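Local atomic coordinates of exopolyphosphatase (Aquifex aeolicus, PDB entry 1T6C), a protein that probably hydrolyses phosphoanhydride bonds in inorganic polyphosphate and guanosine pentaphosphate, as a calcium-binding member of the actin-like Ppx/GppA phosphatase family. Residues A[243-246]-A[247-251]; A[170-173]-A[174-178]; A[182-185]-A[186-189]; A[228-231]-A[232-235]. All coordinates share one frame; numbering follows the deposited sequence.

Contact 1: A[243-246]-A[247-251]; sequences QIKK and WFDTF
Trp247 follows Gln243 by one turn of helix 241-251, its backbone N bonded to Gln243 O. With CG anti to the carbonyl carbon (chi1 -77°), the indole swings back along the helix and brings CD1 to 3.1 Å from Gln243 O. The indole NE1 bonds to Glu223, whose carboxylate also receives NE2 of Gln243, while Gln243 OE1 accepts from Thr240 N; a tryptophan thus combines an apolar surface for helix 214-223 with a donor at its rim. Phe248 N reaches Ile244 O at 2.9 Å, while its ring, on the side of the helix that Ile244 also faces, packs into the neighbouring helices 185-199 and 274-288. Asp249 adds a salt bridge to its backbone bond: Lys245 NZ, brought round by a bend at chi4 (-70°), meets the syn lone pair of Asp249 OD2 at 2.7 Å. Thr250 grips Lys246 O twice, through its own N at 3.0 Å and OG1 at 2.9 Å, from opposite faces of the carbonyl plane. Ile244 and Phe248 are thus buried against neighbouring helices while the lysines stay exposed; the i to i+4 ion pair probably steadies the last turns, and the threonine hydroxyl spends its proton on the backbone.

Contact 2: A[170-173]-A[174-178]; sequences IVNL and TETFF
Thr174 and Ile170 make the close-knit side of this contact. Ile170 O takes two bonds from Thr174, from OG1 at 2.8 Å and from N at 3.0 Å, the two donors lying on opposite faces of its carbonyl plane. The hydroxyl stands anti to the carbonyl carbon (chi1 -62°), which aims it back at the preceding turn, and this lets a polar residue be buried beside Val273 and Ala276. With a valine in place of Thr174 the second bond to Ile170 O would probably be lost, leaving the backbone N as its donor within this turn. Beside it, Leu173 CD2 lies 4.2 Å from Phe177 CE2, one turn further along, and both side chains lean on Phe191 of helix 185-199. This is an amphipathic helix, 170-177, whose first residue lies near the calcium site and whose inner face rests on helices 185-199 and 274-288. On the outer, polar face Thr176 OG1 still doubles the backbone bond to Asn172 O, at 2.8 Å. The looseness begins beyond it, where solvent joins the polar ends: a water donates to Asn172 OD1 at 2.7 Å and to Glu175 OE1 at 2.6 Å, bridging two oxygens that both act as acceptors.

Contact 3: A[182-185]-A[186-189]; sequences PPTE and EEVK
A capping box formed by Thr184 and Glu187 opens helix 185-199. Thr184 is the N-cap: its OG1 accepts from Glu187 N at 3.2 Å, and in return Glu187 OE1 accepts from Thr184 N at 3.0 Å. The hydroxyl can reach the first turn because chi1 is 67°, which sets OG1 between the backbone N and the carbonyl carbon, the crowded position. Glu187 runs its chain extended beyond CG (chi2 174°), back along the turn, so that the carboxylate lies beside the residue before the helix; Thr184 N meets OE1 from above the carboxylate plane, 39° out of it. The same oxygen also receives Gln180 N, so one glutamate fastens both the N-cap and the loop leading to it. Next to the cap, Pro183 CG touches Val188 CG2 at 3.8 Å, in the positions of a hydrophobic staple, and Val188 N bonds to Thr184 O. A proline suits the place before the cap, where the chain is still extended and its ring offers an apolar surface. Further out, Lys189 NZ reaches Glu186 OE1 at 2.8 Å, and Glu185 pairs with Lys252, which lies just after helix 241-251. Three glutamates in the first turn would be expected to sit well with the positive end of the helix dipole, while the threonine and glutamate satisfy backbone N-H groups that the helix itself cannot.

Contact 4: A[228-231]-A[232-235]; sequences PYDP and QKVH
The Tyr229 ring meets Val234 through CE1, which comes to 3.7 Å from Val234 CG2, the two side chains crossing at about a right angle. Near the end of the ring, OH stands 3.6 Å from Val234 CG1, while its hydrogen bond goes to Asp297. The second flat group, the carboxylate of Asp230, is used at both oxygens. OD1 is met by Gln232 N from above the carboxylate plane at 3.0 Å, an Asx turn that also makes Asp230 the N-cap of the short, weakly bonded helix 231-234. OD2 offers its anti lone pair to Lys233 NZ at 2.8 Å, closing a salt bridge. Both follow from CG lying anti to the backbone N (chi1 -180°), which carries the carboxylate over the turn. Lys233 is bent at chi4 to get there, and a water links its NZ to Pro228 O. Pro231 suits the first position of the turn, where no N-H is needed, and its O takes bonds from Val234 N and, at 2.9 Å, His235 N. A leucine in place of Asp230 would probably leave Gln232 N without its cap and the Lys233 ammonium without its counter-charge. This surface turn follows helix 214-223 in the chain and packs against that helix and strand 292-296: Tyr229 rests on Thr217 and Ala221, Val234 is buried between Ala220 of the helix and Val295 of the strand, and His235 bonds to Ser133 at the end of helix 119-133.

Contacts 2, 3 and 1 form one neighbourhood, and contact 4 stands apart. Contacts 2 and 3 have centres 11 Å apart and join directly: Phe178 CD1 lies 3.4 Å from Pro183 CB, as the chain turns from helix 170-177 into helix 185-199. Contact 3 in turn meets contact 1, where Phe248 CE2 packs on Val188 CG1 at 3.8 Å. Contacts 1 and 2 come no nearer than about 5 Å between nearest atoms. Contact 4 is about 32 Å from contact 3, centre to centre. Of the four, contact 2 comes near the calcium: the Ile170 side chain is about 9 Å from the ion bound by Asp144, Gly146, Ser149 and Glu151.

Contact 1: A[243-246]-A[247-251]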
loop_
_atom_site.group_PDB
_atom_site.type_symbol
_atom_site.label_atom_id
_atom_site.label_comp_id
_atom_site.label_asym_id
_atom_site.label_seq_id
_atom_site.Cartn_x
_atom_site.Cartn_y
_atom_site.Cartn_z
ATOM N N GLN A 243 -9.415 -17.840 9.387
ATOM C CA GLN A 243 -9.758 -16.543 9.979
ATOM C C GLN A 243 -10.223 -15.564 8.885
ATOM O O GLN A 243 -11.243 -14.861 9.045
ATOM C CB GLN A 243 -8.572 -15.954 10.717
ATOM C CG GLN A 243 -8.326 -16.577 12.108
ATOM C CD GLN A 243 -6.963 -16.179 12.719
ATOM O OE1 GLN A 243 -5.971 -16.129 12.041
ATOM N NE2 GLN A 243 -6.944 -15.866 14.015
ATOM N N ILE A 244 -9.504 -15.564 7.764
ATOM C CA ILE A 244 -9.832 -14.659 6.663
ATOM C C ILE A 244 -11.157 -15.084 6.052
ATOM O O ILE A 244 -11.985 -14.252 5.731
ATOM C CB ILE A 244 -8.687 -14.606 5.638
ATOM C CG1 ILE A 244 -7.414 -14.046 6.290
ATOM C CG2 ILE A 244 -9.073 -13.731 4.434
ATOM C CD1 ILE A 244 -6.218 -14.068 5.395
ATOM N N LYS A 245 -11.386 -16.383 5.890
ATOM C CA LYS A 245 -12.663 -16.874 5.345
ATOM C C LYS A 245 -13.844 -16.426 6.207
ATOM O O LYS A 245 -14.875 -15.961 5.699
ATOM C CB LYS A 245 -12.671 -18.410 5.213
ATOM C CG LYS A 245 -13.922 -18.928 4.517
ATOM C CD LYS A 245 -14.067 -20.426 4.529
ATOM C CE LYS A 245 -15.404 -20.859 3.921
ATOM N NZ LYS A 245 -16.576 -20.510 4.775
ATOM N N LYS A 246 -13.707 -16.535 7.512
ATOM C CA LYS A 246 -14.796 -16.147 8.401
ATOM C C LYS A 246 -15.104 -14.654 8.302
ATOM O O LYS A 246 -16.279 -14.267 8.299
ATOM C CB LYS A 246 -14.520 -16.608 9.822
ATOM C CG LYS A 246 -14.806 -18.084 9.955
ATOM C CD LYS A 246 -14.229 -18.648 11.244
ATOM C CE LYS A 246 -15.296 -19.239 12.152
ATOM N NZ LYS A 246 -14.677 -19.622 13.460
ATOM N N TRP A 247 -14.075 -13.817 8.139
ATOM C CA TRP A 247 -14.310 -12.370 7.924
ATOM C C TRP A 247 -14.949 -12.071 6.571
ATOM O O TRP A 247 -15.799 -11.166 6.453
ATOM C CB TRP A 247 -13.019 -11.554 8.119
ATOM C CG TRP A 247 -12.700 -11.392 9.555
ATOM C CD1 TRP A 247 -11.738 -12.032 10.266
ATOM C CD2 TRP A 247 -13.442 -10.618 10.496
ATOM N NE1 TRP A 247 -11.818 -11.683 11.594
ATOM C CE2 TRP A 247 -12.860 -10.806 11.759
ATOM C CE3 TRP A 247 -14.538 -9.743 10.392
ATOM C CZ2 TRP A 247 -13.339 -10.196 12.895
ATOM C CZ3 TRP A 247 -14.994 -9.135 11.521
ATOM C CH2 TRP A 247 -14.401 -9.357 12.751
ATOM N N PHE A 248 -14.528 -12.779 5.524
ATOM C CA PHE A 248 -15.180 -12.657 4.231
ATOM C C PHE A 248 -16.674 -12.995 4.350
ATOM O O PHE A 248 -17.535 -12.259 3.908
ATOM C CB PHE A 248 -14.514 -13.531 3.159
ATOM C CG PHE A 248 -15.025 -13.229 1.787
ATOM C CD1 PHE A 248 -14.409 -12.269 0.996
ATOM C CD2 PHE A 248 -16.156 -13.854 1.296
ATOM C CE1 PHE A 248 -14.924 -11.920 -0.256
ATOM C CE2 PHE A 248 -16.637 -13.535 0.067
ATOM C CZ PHE A 248 -16.021 -12.560 -0.712
ATOM N N ASP A 249 -16.974 -14.100 5.007
ATOM C CA ASP A 249 -18.350 -14.528 5.168
ATOM C C ASP A 249 -19.183 -13.550 6.010
ATOM O O ASP A 249 -20.377 -13.372 5.754
ATOM C CB ASP A 249 -18.389 -15.923 5.770
ATOM C CG ASP A 249 -17.924 -16.988 4.803
ATOM O OD1 ASP A 249 -17.808 -16.758 3.562
ATOM O OD2 ASP A 249 -17.582 -18.099 5.257
ATOM N N THR A 250 -18.547 -12.869 6.956
ATOM C CA THR A 250 -19.193 -11.871 7.785
ATOM C C THR A 250 -19.537 -10.660 6.953
ATOM O O THR A 250 -20.684 -10.213 6.912
ATOM C CB THR A 250 -18.237 -11.490 8.933
ATOM O OG1 THR A 250 -18.142 -12.608 9.828
ATOM C CG2 THR A 250 -18.740 -10.365 9.778
ATOM N N PHE A 251 -18.551 -10.136 6.244
ATOM C CA PHE A 251 -18.790 -8.900 5.489
ATOM C C PHE A 251 -19.710 -9.114 4.299
ATOM O O PHE A 251 -20.442 -8.217 3.911
ATOM C CB PHE A 251 -17.470 -8.257 5.068
ATOM C CG PHE A 251 -16.830 -7.498 6.154
ATOM C CD1 PHE A 251 -15.716 -7.967 6.780
ATOM C CD2 PHE A 251 -17.390 -6.309 6.592
ATOM C CE1 PHE A 251 -15.122 -7.223 7.811
ATOM C CE2 PHE A 251 -16.836 -5.612 7.644
ATOM C CZ PHE A 251 -15.694 -6.068 8.242
#

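Contact 2: A[170-173]-A[174-178]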
loop_
_atom_site.group_PDB
_atom_site.type_symbol
_atom_site.label_atom_id
_atom_site.label_comp_id
_atom_site.label_asym_id
_atom_site.label_seq_id
_atom_site.Cartn_x
_atom_site.Cartn_y
_atom_site.Cartn_z
ATOM N N ILE A 170 -9.466 -2.916 -5.992
ATOM C CA ILE A 170 -10.706 -3.290 -5.311
ATOM C C ILE A 170 -11.906 -2.394 -5.644
ATOM O O ILE A 170 -13.037 -2.853 -5.595
ATOM C CB ILE A 170 -10.500 -3.503 -3.817
ATOM C CG1 ILE A 170 -10.049 -2.247 -3.092
ATOM C CG2 ILE A 170 -9.504 -4.655 -3.587
ATOM C CD1 ILE A 170 -9.978 -2.369 -1.548
ATOM N N VAL A 171 -11.705 -1.138 -6.009
ATOM C CA VAL A 171 -12.807 -0.328 -6.469
ATOM C C VAL A 171 -13.380 -0.922 -7.760
ATOM O O VAL A 171 -14.623 -1.069 -7.905
ATOM C CB VAL A 171 -12.335 1.157 -6.654
ATOM C CG1 VAL A 171 -13.391 1.992 -7.338
ATOM C CG2 VAL A 171 -12.017 1.742 -5.321
ATOM N N ASN A 172 -12.501 -1.224 -8.710
ATOM C CA ASN A 172 -12.936 -1.801 -9.979
ATOM C C ASN A 172 -13.548 -3.175 -9.799
ATOM O O ASN A 172 -14.586 -3.487 -10.397
ATOM C CB ASN A 172 -11.774 -1.801 -10.971
ATOM C CG ASN A 172 -12.121 -2.364 -12.316
ATOM O OD1 ASN A 172 -13.215 -2.164 -12.852
ATOM N ND2 ASN A 172 -11.156 -3.047 -12.898
ATOM N N LEU A 173 -12.962 -4.024 -8.966
ATOM C CA LEU A 173 -13.545 -5.351 -8.753
ATOM C C LEU A 173 -14.944 -5.261 -8.161
ATOM O O LEU A 173 -15.852 -5.992 -8.565
ATOM C CB LEU A 173 -12.689 -6.194 -7.823
ATOM C CG LEU A 173 -11.286 -6.568 -8.283
ATOM C CD1 LEU A 173 -10.673 -7.617 -7.403
ATOM C CD2 LEU A 173 -11.297 -6.951 -9.730
ATOM N N THR A 174 -15.115 -4.346 -7.219
ATOM C CA THR A 174 -16.427 -4.127 -6.582
ATOM C C THR A 174 -17.463 -3.656 -7.590
ATOM O O THR A 174 -18.548 -4.189 -7.663
ATOM C CB THR A 174 -16.267 -3.128 -5.403
ATOM O OG1 THR A 174 -15.386 -3.711 -4.445
ATOM C CG2 THR A 174 -17.558 -2.934 -4.664
ATOM N N GLU A 175 -17.100 -2.671 -8.386
ATOM C CA GLU A 175 -18.066 -2.193 -9.376
ATOM C C GLU A 175 -18.389 -3.265 -10.410
ATOM O O GLU A 175 -19.522 -3.403 -10.882
ATOM C CB GLU A 175 -17.513 -0.991 -10.105
ATOM C CG GLU A 175 -18.536 -0.341 -11.059
ATOM C CD GLU A 175 -18.616 -0.966 -12.467
ATOM O OE1 GLU A 175 -17.638 -1.569 -12.962
ATOM O OE2 GLU A 175 -19.699 -0.881 -13.088
ATOM N N THR A 176 -17.382 -4.011 -10.810
ATOM C CA THR A 176 -17.527 -4.976 -11.886
ATOM C C THR A 176 -18.415 -6.131 -11.484
ATOM O O THR A 176 -19.312 -6.540 -12.241
ATOM C CB THR A 176 -16.130 -5.517 -12.286
ATOM O OG1 THR A 176 -15.354 -4.483 -12.926
ATOM C CG2 THR A 176 -16.264 -6.667 -13.265
ATOM N N PHE A 177 -18.139 -6.701 -10.311
ATOM C CA PHE A 177 -18.810 -7.945 -9.903
ATOM C C PHE A 177 -19.993 -7.755 -8.962
ATOM O O PHE A 177 -20.941 -8.540 -9.011
ATOM C CB PHE A 177 -17.786 -8.875 -9.238
ATOM C CG PHE A 177 -16.746 -9.370 -10.186
ATOM C CD1 PHE A 177 -17.104 -10.235 -11.211
ATOM C CD2 PHE A 177 -15.411 -8.996 -10.058
ATOM C CE1 PHE A 177 -16.165 -10.670 -12.128
ATOM C CE2 PHE A 177 -14.492 -9.424 -10.970
ATOM C CZ PHE A 177 -14.867 -10.273 -12.008
ATOM N N PHE A 178 -19.897 -6.774 -8.076
ATOM C CA PHE A 178 -20.838 -6.631 -6.967
ATOM C C PHE A 178 -21.884 -5.605 -7.343
ATOM O O PHE A 178 -21.853 -4.468 -6.890
ATOM C CB PHE A 178 -20.135 -6.287 -5.657
ATOM C CG PHE A 178 -19.078 -7.285 -5.212
ATOM C CD1 PHE A 178 -19.007 -8.591 -5.714
ATOM C CD2 PHE A 178 -18.159 -6.920 -4.225
ATOM C CE1 PHE A 178 -18.040 -9.469 -5.265
ATOM C CE2 PHE A 178 -17.178 -7.840 -3.761
ATOM C CZ PHE A 178 -17.139 -9.094 -4.276
HETATM O O HOH W 1 -15.328 -0.453 -12.834
#

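Contact 3: A[182-185]-A[186-189]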
loop_
_atom_site.group_PDB
_atom_site.type_symbol
_atom_site.label_atom_id
_atom_site.label_comp_id
_atom_site.label_asym_id
_atom_site.label_seq_id
_atom_site.Cartn_x
_atom_site.Cartn_y
_atom_site.Cartn_z
ATOM N N PRO A 182 -24.963 -5.863 -0.086
ATOM C CA PRO A 182 -23.767 -6.597 -0.500
ATOM C C PRO A 182 -24.061 -7.534 -1.671
ATOM O O PRO A 182 -25.241 -7.713 -2.053
ATOM C CB PRO A 182 -23.437 -7.416 0.741
ATOM C CG PRO A 182 -24.752 -7.653 1.373
ATOM C CD PRO A 182 -25.639 -6.499 1.066
ATOM N N PRO A 183 -23.022 -8.113 -2.271
ATOM C CA PRO A 183 -23.215 -8.918 -3.479
ATOM C C PRO A 183 -24.036 -10.174 -3.230
ATOM O O PRO A 183 -24.118 -10.679 -2.117
ATOM C CB PRO A 183 -21.796 -9.244 -3.930
ATOM C CG PRO A 183 -20.947 -9.061 -2.709
ATOM C CD PRO A 183 -21.592 -7.986 -1.927
ATOM N N THR A 184 -24.650 -10.671 -4.290
ATOM C CA THR A 184 -25.313 -11.959 -4.227
ATOM C C THR A 184 -24.268 -13.046 -4.214
ATOM O O THR A 184 -23.108 -12.811 -4.559
ATOM C CB THR A 184 -26.249 -12.169 -5.431
ATOM O OG1 THR A 184 -25.486 -12.263 -6.638
ATOM C CG2 THR A 184 -27.191 -11.014 -5.650
ATOM N N GLU A 185 -24.670 -14.261 -3.856
ATOM C CA GLU A 185 -23.756 -15.371 -3.863
ATOM C C GLU A 185 -23.211 -15.634 -5.236
ATOM O O GLU A 185 -22.037 -15.971 -5.386
ATOM C CB GLU A 185 -24.396 -16.660 -3.320
ATOM C CG GLU A 185 -24.277 -16.779 -1.811
ATOM C CD GLU A 185 -22.829 -17.045 -1.351
ATOM O OE1 GLU A 185 -22.198 -16.146 -0.757
ATOM O OE2 GLU A 185 -22.298 -18.158 -1.601
ATOM N N GLU A 186 -24.018 -15.424 -6.274
ATOM C CA GLU A 186 -23.490 -15.611 -7.633
ATOM C C GLU A 186 -22.444 -14.606 -8.045
ATOM O O GLU A 186 -21.526 -14.916 -8.823
ATOM C CB GLU A 186 -24.622 -15.589 -8.663
ATOM C CG GLU A 186 -25.456 -16.865 -8.640
ATOM C CD GLU A 186 -24.662 -18.068 -9.150
ATOM O OE1 GLU A 186 -24.559 -18.200 -10.400
ATOM O OE2 GLU A 186 -24.102 -18.846 -8.318
ATOM N N GLU A 187 -22.646 -13.368 -7.631
ATOM C CA GLU A 187 -21.661 -12.319 -7.844
ATOM C C GLU A 187 -20.359 -12.591 -7.136
ATOM O O GLU A 187 -19.272 -12.427 -7.706
ATOM C CB GLU A 187 -22.223 -10.974 -7.399
ATOM C CG GLU A 187 -23.311 -10.496 -8.329
ATOM C CD GLU A 187 -24.013 -9.245 -7.877
ATOM O OE1 GLU A 187 -23.980 -8.902 -6.674
ATOM O OE2 GLU A 187 -24.615 -8.576 -8.762
ATOM N N VAL A 188 -20.442 -13.092 -5.924
ATOM C CA VAL A 188 -19.248 -13.533 -5.203
ATOM C C VAL A 188 -18.533 -14.672 -5.957
ATOM O O VAL A 188 -17.314 -14.704 -6.094
ATOM C CB VAL A 188 -19.615 -13.958 -3.753
ATOM C CG1 VAL A 188 -18.490 -14.681 -3.101
ATOM C CG2 VAL A 188 -19.994 -12.746 -2.924
ATOM N N LYS A 189 -19.310 -15.595 -6.503
ATOM C CA LYS A 189 -18.754 -16.717 -7.253
ATOM C C LYS A 189 -18.002 -16.214 -8.470
ATOM O O LYS A 189 -16.903 -16.669 -8.756
ATOM C CB LYS A 189 -19.890 -17.652 -7.663
ATOM C CG LYS A 189 -19.519 -18.800 -8.540
ATOM C CD LYS A 189 -20.738 -19.193 -9.454
ATOM C CE LYS A 189 -20.959 -18.214 -10.556
ATOM N NZ LYS A 189 -22.042 -18.684 -11.502
#

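Contact 4: A[228-231]-A[232-235]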
loop_
_atom_site.group_PDB
_atom_site.type_symbol
_atom_site.label_atom_id
_atom_site.label_comp_id
_atom_site.label_asym_id
_atom_site.label_seq_id
_atom_site.Cartn_x
_atom_site.Cartn_y
_atom_site.Cartn_z
ATOM N N PRO A 228 -8.250 1.420 19.805
ATOM C CA PRO A 228 -7.962 1.913 18.459
ATOM C C PRO A 228 -6.819 1.166 17.794
ATOM O O PRO A 228 -6.051 0.418 18.438
ATOM C CB PRO A 228 -7.555 3.382 18.699
ATOM C CG PRO A 228 -8.121 3.727 20.074
ATOM C CD PRO A 228 -8.039 2.457 20.845
ATOM N N TYR A 229 -6.693 1.377 16.500
ATOM C CA TYR A 229 -5.629 0.775 15.727
ATOM C C TYR A 229 -4.307 1.157 16.364
ATOM O O TYR A 229 -4.058 2.299 16.679
ATOM C CB TYR A 229 -5.666 1.225 14.264
ATOM C CG TYR A 229 -4.627 0.490 13.419
ATOM C CD1 TYR A 229 -4.918 -0.747 12.892
ATOM C CD2 TYR A 229 -3.400 1.050 13.141
ATOM C CE1 TYR A 229 -3.968 -1.451 12.133
ATOM C CE2 TYR A 229 -2.455 0.377 12.373
ATOM C CZ TYR A 229 -2.757 -0.879 11.864
ATOM O OH TYR A 229 -1.838 -1.571 11.095
ATOM N N ASP A 230 -3.437 0.168 16.551
ATOM C CA ASP A 230 -2.096 0.385 17.088
ATOM C C ASP A 230 -1.186 -0.521 16.273
ATOM O O ASP A 230 -1.300 -1.751 16.371
ATOM C CB ASP A 230 -2.081 -0.007 18.567
ATOM C CG ASP A 230 -0.728 0.183 19.245
ATOM O OD1 ASP A 230 0.300 0.442 18.557
ATOM O OD2 ASP A 230 -0.613 0.043 20.482
ATOM N N PRO A 231 -0.277 0.055 15.485
ATOM C CA PRO A 231 0.633 -0.767 14.678
ATOM C C PRO A 231 1.406 -1.799 15.517
ATOM O O PRO A 231 1.670 -2.883 15.015
ATOM C CB PRO A 231 1.617 0.255 14.094
ATOM C CG PRO A 231 1.093 1.553 14.330
ATOM C CD PRO A 231 0.038 1.485 15.372
ATOM N N GLN A 232 1.777 -1.484 16.756
ATOM C CA GLN A 232 2.510 -2.441 17.585
ATOM C C GLN A 232 1.732 -3.725 17.856
ATOM O O GLN A 232 2.333 -4.789 18.088
ATOM C CB GLN A 232 2.960 -1.781 18.880
ATOM C CG GLN A 232 4.148 -0.874 18.672
ATOM C CD GLN A 232 4.580 -0.124 19.949
ATOM O OE1 GLN A 232 4.467 -0.643 21.075
ATOM N NE2 GLN A 232 5.084 1.090 19.763
ATOM N N LYS A 233 0.405 -3.644 17.847
ATOM C CA LYS A 233 -0.452 -4.787 18.143
ATOM C C LYS A 233 -0.828 -5.567 16.893
ATOM O O LYS A 233 -1.398 -6.655 16.999
ATOM C CB LYS A 233 -1.728 -4.327 18.865
ATOM C CG LYS A 233 -1.474 -3.652 20.227
ATOM C CD LYS A 233 -2.799 -3.346 20.890
ATOM C CE LYS A 233 -2.672 -2.687 22.237
ATOM N NZ LYS A 233 -2.544 -1.213 22.121
ATOM N N VAL A 234 -0.608 -4.987 15.716
ATOM C CA VAL A 234 -1.029 -5.582 14.465
ATOM C C VAL A 234 0.149 -6.103 13.655
ATOM O O VAL A 234 0.072 -7.165 13.054
ATOM C CB VAL A 234 -1.855 -4.556 13.634
ATOM C CG1 VAL A 234 -2.045 -4.975 12.184
ATOM C CG2 VAL A 234 -3.217 -4.345 14.305
ATOM N N HIS A 235 1.237 -5.359 13.629
ATOM C CA HIS A 235 2.404 -5.768 12.855
ATOM C C HIS A 235 2.953 -7.098 13.355
ATOM O O HIS A 235 3.231 -7.249 14.530
ATOM C CB HIS A 235 3.470 -4.710 12.997
ATOM C CG HIS A 235 4.624 -4.901 12.067
ATOM N ND1 HIS A 235 5.847 -5.384 12.474
ATOM C CD2 HIS A 235 4.724 -4.675 10.743
ATOM C CE1 HIS A 235 6.648 -5.446 11.425
ATOM N NE2 HIS A 235 5.999 -5.012 10.367
HETATM O O HOH W 2 -5.129 -0.367 20.913
#